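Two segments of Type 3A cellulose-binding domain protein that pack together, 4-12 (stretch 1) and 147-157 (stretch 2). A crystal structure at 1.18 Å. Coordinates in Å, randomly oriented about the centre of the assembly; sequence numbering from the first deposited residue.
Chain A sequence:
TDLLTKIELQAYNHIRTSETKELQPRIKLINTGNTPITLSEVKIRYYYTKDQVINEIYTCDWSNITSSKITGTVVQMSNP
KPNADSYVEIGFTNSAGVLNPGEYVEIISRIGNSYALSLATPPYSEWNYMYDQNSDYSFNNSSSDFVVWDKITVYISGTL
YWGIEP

Stretch 1 (4-12) LTKIELQAY
Stretch 2 (147-157) VVWDKITVYIS

The strand of stretch 1, residues 7-12, is engaged by stretch 2 in two ways: the backbone of residues 9-11 pairs antiparallel with 147-149, while the side chains of Ile-7, Leu-9 and Ala-11 pack on the later strand, the one that ends at Ile-156, with which stretch 1 shares no hydrogen bond. The chain turns away between the two segments of stretch 2, with Asp-150 (phi/psi -86/-8°) and Lys-151 (-102/12°) departing from the extended conformation and making no contact with stretch 1. Residues 7-12 are extended throughout, from -133/163° at Ile-7 to -159/167° at Tyr-12.

The edge pairing is antiparallel. Ala-11 and Val-147 form a hydrogen-bonded pair, CA to CA 5.5 Å, in which Ala-11 N donates to Val-147 O (2.9 Å) and Val-147 N to Ala-11 O (3.1 Å). Gln-10 and Val-148 form the adjacent non-hydrogen-bonded pair, their CA atoms 4.1 Å apart and their side chains diverging. A third bond, from Trp-149 N to Leu-9 O (3.1 Å), carries the ladder one residue past strand 147-148. CA-H...O contacts supplement it, from Gln-10 CA to Val-147 O (3.1 Å) and from Val-148 CA to Leu-9 O (3.5 Å).

Beyond this ladder the axes of strand 7-12 and of the later strand approach to 8.6 Å with their N-to-C directions 146° apart, a separation filled by side chains rather than backbone bonds. Ile-152, Val-154 and Ile-156 direct CA-to-CB toward stretch 1, whereas the intervening Thr-153 and Tyr-155 point away and are linked by a hydrogen bond from Thr-153 OG1 to Tyr-155 OH (3.0 Å). This alternation creates an aliphatic side facing stretch 1.

Four residues of stretch 1 meet that side in antiparallel order. Thr-5 (chi1 m) places CG2 4.0 Å from CD1 of Ile-156 (m, t), leaving its hydroxyl to bond elsewhere in the structure. Ile-7 (p, t) extends CD1 to within 3.5 Å of Val-154 CG1. Leu-9 (t, m) leaves its backbone sideways, but its branched end reaches nearer: CD1 lies 3.9 Å from Ile-152 CG2 and CD2 3.8 Å from Val-154 CG2, with Val-154 in the t rotamer. The fork thus spans two neighbouring inward side chains and gives Leu-9 the largest covered area in the contact, 89 of the 583 Å² buried in total. Ala-11 completes the series, its CB 3.6 Å from CD1 of Ile-152 (m, t) and 4.2 Å from Trp-149 CB; its small side chain suits this close approach. Trp-149 (chi1 t, chi2 -120°) starts toward stretch 1, but its indole leads away and lies oblique to the Ala-11 methyl.

Glu-8 and Gln-10, both partly exposed, are joined to each other: Gln-10 (m, t, chi3 6°) donates from NE2 to Glu-8 OE2 (2.9 Å), while Glu-8 is extended through chi2 (t, t, chi3 -80°). Val-148 (t) packs its CG2 against this pair, 4.0 Å from Gln-10 CG and 3.5 Å from Glu-8 OE2. Lys-6, extended in all four torsions, points away and makes no contact with stretch 2.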

# COMPACT_ATOMS: atom_id res chain seq x y z
N LEU A 4 14.47 16.04 -14.12
CA LEU A 4 13.40 16.00 -13.16
C LEU A 4 13.18 14.59 -12.56
O LEU A 4 13.17 13.59 -13.28
CB LEU A 4 12.14 16.41 -13.92
CG LEU A 4 10.85 16.67 -13.18
CD1 LEU A 4 10.92 18.03 -12.50
CD2 LEU A 4 9.74 16.63 -14.19
N THR A 5 13.05 14.51 -11.23
CA THR A 5 12.57 13.28 -10.60
C THR A 5 11.07 13.38 -10.45
O THR A 5 10.57 14.33 -9.85
CB THR A 5 13.23 13.07 -9.21
OG1 THR A 5 14.64 12.92 -9.40
CG2 THR A 5 12.71 11.81 -8.54
N LYS A 6 10.35 12.42 -11.02
CA LYS A 6 8.89 12.49 -11.01
C LYS A 6 8.33 11.09 -11.07
O LYS A 6 8.87 10.21 -11.75
CB LYS A 6 8.37 13.30 -12.20
CG LYS A 6 6.91 13.72 -12.06
CD LYS A 6 6.50 14.59 -13.24
CE LYS A 6 4.98 14.80 -13.32
NZ LYS A 6 4.58 15.24 -14.70
N ILE A 7 7.23 10.88 -10.33
CA ILE A 7 6.55 9.61 -10.34
C ILE A 7 5.04 9.82 -10.50
O ILE A 7 4.53 10.93 -10.26
CB ILE A 7 6.81 8.81 -9.04
CG1 ILE A 7 6.48 9.65 -7.81
CG2 ILE A 7 8.26 8.30 -9.04
CD1 ILE A 7 6.54 8.91 -6.52
N GLU A 8 4.35 8.75 -10.86
CA GLU A 8 2.92 8.70 -10.84
C GLU A 8 2.54 7.44 -10.07
O GLU A 8 3.17 6.41 -10.24
CB GLU A 8 2.34 8.66 -12.27
CG GLU A 8 0.84 8.63 -12.28
CD GLU A 8 0.28 8.74 -13.67
OE1 GLU A 8 0.21 9.89 -14.17
OE2 GLU A 8 -0.13 7.73 -14.27
N LEU A 9 1.49 7.51 -9.25
CA LEU A 9 1.06 6.37 -8.47
C LEU A 9 -0.37 6.07 -8.90
O LEU A 9 -1.25 6.94 -8.79
CB LEU A 9 1.15 6.70 -6.99
CG LEU A 9 0.92 5.63 -5.93
CD1 LEU A 9 -0.54 5.16 -5.82
CD2 LEU A 9 1.92 4.50 -6.04
N GLN A 10 -0.60 4.85 -9.39
CA GLN A 10 -1.94 4.37 -9.71
C GLN A 10 -2.32 3.28 -8.72
O GLN A 10 -1.44 2.55 -8.22
CB GLN A 10 -2.05 3.85 -11.14
CG GLN A 10 -1.71 4.90 -12.14
CD GLN A 10 -1.92 4.42 -13.55
OE1 GLN A 10 -2.42 3.33 -13.76
NE2 GLN A 10 -1.51 5.21 -14.53
N ALA A 11 -3.60 3.15 -8.41
CA ALA A 11 -4.01 2.14 -7.43
C ALA A 11 -5.49 1.83 -7.60
O ALA A 11 -6.25 2.59 -8.22
CB ALA A 11 -3.77 2.66 -6.02
N TYR A 12 -5.91 0.72 -7.03
CA TYR A 12 -7.31 0.47 -6.79
C TYR A 12 -7.41 -0.57 -5.69
O TYR A 12 -6.43 -1.23 -5.34
CB TYR A 12 -8.05 0.02 -8.06
CG TYR A 12 -7.76 -1.36 -8.56
CD1 TYR A 12 -6.57 -1.65 -9.23
CD2 TYR A 12 -8.71 -2.39 -8.44
CE1 TYR A 12 -6.31 -2.93 -9.74
CE2 TYR A 12 -8.46 -3.65 -8.95
CZ TYR A 12 -7.27 -3.92 -9.60
OH TYR A 12 -7.03 -5.18 -10.11
N VAL A 147 -6.33 3.51 -11.19
CA VAL A 147 -6.51 4.93 -11.50
C VAL A 147 -5.44 5.71 -10.79
O VAL A 147 -4.92 5.29 -9.76
CB VAL A 147 -7.93 5.46 -11.07
CG1 VAL A 147 -9.04 4.69 -11.74
CG2 VAL A 147 -8.14 5.43 -9.53
N VAL A 148 -5.06 6.85 -11.33
CA VAL A 148 -4.17 7.74 -10.58
C VAL A 148 -4.81 8.09 -9.24
O VAL A 148 -5.99 8.41 -9.18
CB VAL A 148 -3.87 9.01 -11.44
CG1 VAL A 148 -2.99 9.99 -10.68
CG2 VAL A 148 -3.15 8.59 -12.75
N TRP A 149 -4.06 7.97 -8.15
CA TRP A 149 -4.72 8.04 -6.83
C TRP A 149 -3.87 8.85 -5.87
O TRP A 149 -2.73 8.46 -5.53
CB TRP A 149 -4.99 6.64 -6.30
CG TRP A 149 -5.84 6.60 -5.10
CD1 TRP A 149 -5.50 6.08 -3.87
CD2 TRP A 149 -7.20 7.01 -5.03
NE1 TRP A 149 -6.59 6.17 -3.02
CE2 TRP A 149 -7.64 6.72 -3.71
CE3 TRP A 149 -8.09 7.58 -5.95
CZ2 TRP A 149 -8.96 6.98 -3.30
CZ3 TRP A 149 -9.40 7.86 -5.52
CH2 TRP A 149 -9.81 7.58 -4.20
N ASP A 150 -4.44 9.95 -5.39
CA ASP A 150 -3.72 10.92 -4.57
C ASP A 150 -3.68 10.59 -3.07
O ASP A 150 -2.97 11.26 -2.32
CB ASP A 150 -4.38 12.31 -4.71
CG ASP A 150 -4.35 12.83 -6.13
OD1 ASP A 150 -3.23 12.96 -6.65
OD2 ASP A 150 -5.42 13.06 -6.74
N LYS A 151 -4.42 9.57 -2.61
CA LYS A 151 -4.54 9.33 -1.17
C LYS A 151 -3.66 8.19 -0.69
O LYS A 151 -3.80 7.74 0.45
CB LYS A 151 -6.00 9.09 -0.78
CG LYS A 151 -6.85 10.34 -0.87
CD LYS A 151 -8.34 10.05 -0.48
CE LYS A 151 -8.65 10.36 0.91
NZ LYS A 151 -10.02 9.78 1.21
N ILE A 152 -2.75 7.75 -1.53
CA ILE A 152 -1.63 6.89 -1.15
C ILE A 152 -0.38 7.73 -1.35
O ILE A 152 -0.24 8.40 -2.37
CB ILE A 152 -1.59 5.61 -2.02
CG1 ILE A 152 -2.76 4.69 -1.60
CG2 ILE A 152 -0.23 4.90 -1.93
CD1 ILE A 152 -2.98 3.55 -2.60
N THR A 153 0.52 7.77 -0.36
CA THR A 153 1.68 8.65 -0.49
C THR A 153 2.92 7.87 -0.85
O THR A 153 3.02 6.67 -0.59
CB THR A 153 1.94 9.42 0.82
OG1 THR A 153 1.99 8.47 1.90
CG2 THR A 153 0.84 10.45 1.08
N VAL A 154 3.88 8.56 -1.46
CA VAL A 154 5.15 7.94 -1.86
C VAL A 154 6.28 8.88 -1.48
O VAL A 154 6.20 10.09 -1.75
CB VAL A 154 5.23 7.63 -3.38
CG1 VAL A 154 6.53 6.87 -3.70
CG2 VAL A 154 4.01 6.86 -3.87
N TYR A 155 7.30 8.31 -0.83
CA TYR A 155 8.47 9.06 -0.39
C TYR A 155 9.71 8.48 -1.06
O TYR A 155 9.83 7.27 -1.23
CB TYR A 155 8.67 8.92 1.13
CG TYR A 155 7.41 9.25 1.84
CD1 TYR A 155 6.41 8.29 1.96
CD2 TYR A 155 7.19 10.50 2.39
CE1 TYR A 155 5.23 8.54 2.60
CE2 TYR A 155 5.95 10.77 3.06
CZ TYR A 155 4.98 9.76 3.15
OH TYR A 155 3.75 9.94 3.77
N ILE A 156 10.64 9.35 -1.46
CA ILE A 156 11.93 8.91 -1.95
C ILE A 156 12.96 9.51 -1.00
O ILE A 156 13.05 10.75 -0.88
CB ILE A 156 12.17 9.40 -3.37
CG1 ILE A 156 11.00 9.02 -4.28
CG2 ILE A 156 13.45 8.83 -3.90
CD1 ILE A 156 11.15 9.44 -5.77
N SER A 157 13.75 8.65 -0.37
CA SER A 157 14.75 9.10 0.59
C SER A 157 14.15 10.04 1.64
O SER A 157 14.78 11.03 2.04
CB SER A 157 15.93 9.77 -0.12
OG SER A 157 16.54 8.83 -0.97